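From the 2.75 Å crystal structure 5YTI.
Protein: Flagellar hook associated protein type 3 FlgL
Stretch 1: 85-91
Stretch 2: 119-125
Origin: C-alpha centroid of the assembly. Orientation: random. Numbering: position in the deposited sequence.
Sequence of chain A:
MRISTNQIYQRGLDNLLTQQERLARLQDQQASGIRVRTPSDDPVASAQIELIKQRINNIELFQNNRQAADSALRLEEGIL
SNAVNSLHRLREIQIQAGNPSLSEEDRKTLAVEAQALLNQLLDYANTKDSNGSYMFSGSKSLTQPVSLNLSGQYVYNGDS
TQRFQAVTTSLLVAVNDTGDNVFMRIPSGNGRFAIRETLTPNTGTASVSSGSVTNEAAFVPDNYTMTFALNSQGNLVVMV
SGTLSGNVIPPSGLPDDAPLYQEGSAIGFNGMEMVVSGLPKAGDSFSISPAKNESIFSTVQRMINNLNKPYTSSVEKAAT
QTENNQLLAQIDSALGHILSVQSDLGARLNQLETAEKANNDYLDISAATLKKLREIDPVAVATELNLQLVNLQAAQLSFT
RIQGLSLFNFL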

# COMPACT_ATOMS: atom_id res chain seq x y z
N ASN A 85 9.28 -11.80 13.28
CA ASN A 85 9.81 -11.76 14.64
C ASN A 85 10.21 -10.36 15.09
O ASN A 85 9.82 -9.92 16.18
N SER A 86 10.99 -9.68 14.26
CA SER A 86 11.41 -8.33 14.57
C SER A 86 10.21 -7.37 14.71
O SER A 86 10.20 -6.50 15.57
N LEU A 87 9.20 -7.53 13.86
CA LEU A 87 8.08 -6.62 13.88
C LEU A 87 7.19 -6.94 15.01
O LEU A 87 6.51 -6.05 15.49
N HIS A 88 7.15 -8.19 15.44
CA HIS A 88 6.25 -8.59 16.53
C HIS A 88 6.64 -7.91 17.83
O HIS A 88 5.80 -7.56 18.67
N ARG A 89 7.94 -7.70 17.94
CA ARG A 89 8.57 -7.10 19.09
C ARG A 89 8.43 -5.60 18.93
O ARG A 89 8.02 -4.93 19.88
N LEU A 90 8.72 -5.07 17.75
CA LEU A 90 8.45 -3.65 17.52
C LEU A 90 7.01 -3.30 17.89
O LEU A 90 6.70 -2.17 18.27
N ARG A 91 6.10 -4.27 17.80
CA ARG A 91 4.71 -3.99 18.11
C ARG A 91 4.51 -3.98 19.62
O ARG A 91 3.75 -3.17 20.14
N ASN A 119 18.07 -1.77 12.56
CA ASN A 119 19.32 -2.30 11.98
C ASN A 119 19.14 -3.78 11.58
O ASN A 119 19.61 -4.21 10.53
N GLN A 120 18.45 -4.55 12.43
CA GLN A 120 18.13 -5.95 12.13
C GLN A 120 17.38 -6.06 10.80
O GLN A 120 17.75 -6.84 9.93
N LEU A 121 16.37 -5.22 10.61
CA LEU A 121 15.53 -5.27 9.42
C LEU A 121 16.27 -4.84 8.17
O LEU A 121 16.02 -5.35 7.09
N LEU A 122 17.20 -3.91 8.32
CA LEU A 122 18.08 -3.56 7.19
C LEU A 122 19.01 -4.72 6.76
O LEU A 122 19.39 -4.81 5.60
N ASP A 123 19.40 -5.56 7.72
CA ASP A 123 20.29 -6.68 7.44
C ASP A 123 19.45 -7.67 6.64
O ASP A 123 19.89 -8.17 5.60
N TYR A 124 18.20 -7.91 7.09
CA TYR A 124 17.30 -8.85 6.41
C TYR A 124 16.99 -8.37 5.00
O TYR A 124 17.01 -9.14 4.04
N ALA A 125 16.72 -7.09 4.85
CA ALA A 125 16.44 -6.56 3.53
C ALA A 125 17.65 -6.69 2.63
O ALA A 125 17.52 -6.82 1.42

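The center of this contact is a serine rather than a large apolar residue: Ser86, buried and pointing toward the other helix, gives up more surface to its partner than any other residue of the two stretches. The helices run nearly antiparallel, at 158°, with axes 10.6 Å apart at closest approach, and the CA atoms of Ser86 and Leu121 face each other at 7.3 Å. Leu121 packs against the small side chain (chi1 m), its CD2 lying 3.7 Å from Ser86 CB.

The hydroxyl lies near Gln120 and the ring edge of Tyr124. Gln120, chi1 t, donates from NE2 to Ser86 OG over 3.2 Å, a weak bond because the angle at the hydrogen is only 134°. Tyr124, chi1 m, presents its ring edge, with CE2 3.4 Å from Ser86 OG.

Leu121 (m, t) serves the apolar side. Its CD1 meets Leu90 CD1 at 3.9 Å and, more loosely, Leu87 CD2 at 4.5 Å. Both partners are also m, t, but Leu90 points toward the opposing helix whereas Leu87 leaves its backbone sideways and only its end comes nearer.

The rule to read here is a small residue matched to a leucine, which also meets two leucines of the serine's own helix, with one weak polar link. Asn85, His88 and Arg91 stay out of the contact.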

# COMPACT_ATOMS: atom_id res chain seq x y z
CB ASN A 85 11.02 -12.67 14.75
CG ASN A 85 10.62 -14.12 14.86
OD1 ASN A 85 9.46 -14.42 15.18
ND2 ASN A 85 11.57 -15.03 14.59
CB SER A 86 12.40 -7.83 13.51
OG SER A 86 13.60 -8.58 13.52
CB LEU A 87 7.29 -6.73 12.61
CG LEU A 87 8.03 -6.06 11.45
CD1 LEU A 87 7.59 -6.60 10.09
CD2 LEU A 87 7.83 -4.55 11.54
CB HIS A 88 6.23 -10.12 16.73
CG HIS A 88 5.14 -10.80 15.96
ND1 HIS A 88 5.26 -12.08 15.47
CD2 HIS A 88 3.91 -10.37 15.57
CE1 HIS A 88 4.15 -12.42 14.83
NE2 HIS A 88 3.33 -11.39 14.87
CB ARG A 89 10.05 -7.54 19.20
CG ARG A 89 10.89 -6.90 20.31
CD ARG A 89 10.31 -7.04 21.73
NE ARG A 89 10.99 -6.15 22.68
CZ ARG A 89 10.42 -5.58 23.75
NH1 ARG A 89 9.16 -5.81 24.06
NH2 ARG A 89 11.12 -4.77 24.52
CB LEU A 90 8.75 -3.26 16.07
CG LEU A 90 10.25 -3.17 15.73
CD1 LEU A 90 10.49 -3.29 14.25
CD2 LEU A 90 10.85 -1.88 16.28
CB ARG A 91 3.80 -5.00 17.43
CG ARG A 91 2.45 -5.03 18.07
CD ARG A 91 1.35 -5.58 17.20
NE ARG A 91 0.11 -5.47 17.97
CZ ARG A 91 -1.09 -5.53 17.43
NH1 ARG A 91 -1.22 -5.75 16.12
NH2 ARG A 91 -2.16 -5.40 18.19
CB ASN A 119 20.51 -2.17 12.96
CG ASN A 119 20.86 -0.70 13.32
OD1 ASN A 119 20.19 0.26 12.90
ND2 ASN A 119 21.94 -0.54 14.09
CB GLN A 120 17.32 -6.55 13.30
CG GLN A 120 17.22 -8.07 13.32
CD GLN A 120 17.21 -8.68 14.73
OE1 GLN A 120 18.21 -9.27 15.13
NE2 GLN A 120 16.09 -8.54 15.47
CB LEU A 121 14.27 -4.43 9.60
CG LEU A 121 13.27 -4.97 10.62
CD1 LEU A 121 12.21 -3.93 10.83
CD2 LEU A 121 12.61 -6.24 10.16
CB LEU A 122 18.92 -2.31 7.50
CG LEU A 122 18.10 -1.03 7.68
CD1 LEU A 122 18.81 0.03 8.51
CD2 LEU A 122 17.71 -0.46 6.32
CB ASP A 123 20.86 -7.33 8.73
CG ASP A 123 21.92 -6.45 9.45
OD1 ASP A 123 22.17 -5.32 8.98
OD2 ASP A 123 22.50 -6.87 10.50
CB TYR A 124 16.00 -9.07 7.19
CG TYR A 124 16.16 -9.59 8.62
CD1 TYR A 124 17.18 -10.47 8.98
CD2 TYR A 124 15.26 -9.23 9.60
CE1 TYR A 124 17.32 -10.94 10.27
CE2 TYR A 124 15.38 -9.70 10.89
CZ TYR A 124 16.41 -10.55 11.23
OH TYR A 124 16.52 -10.99 12.53
CB ALA A 125 16.01 -5.12 3.61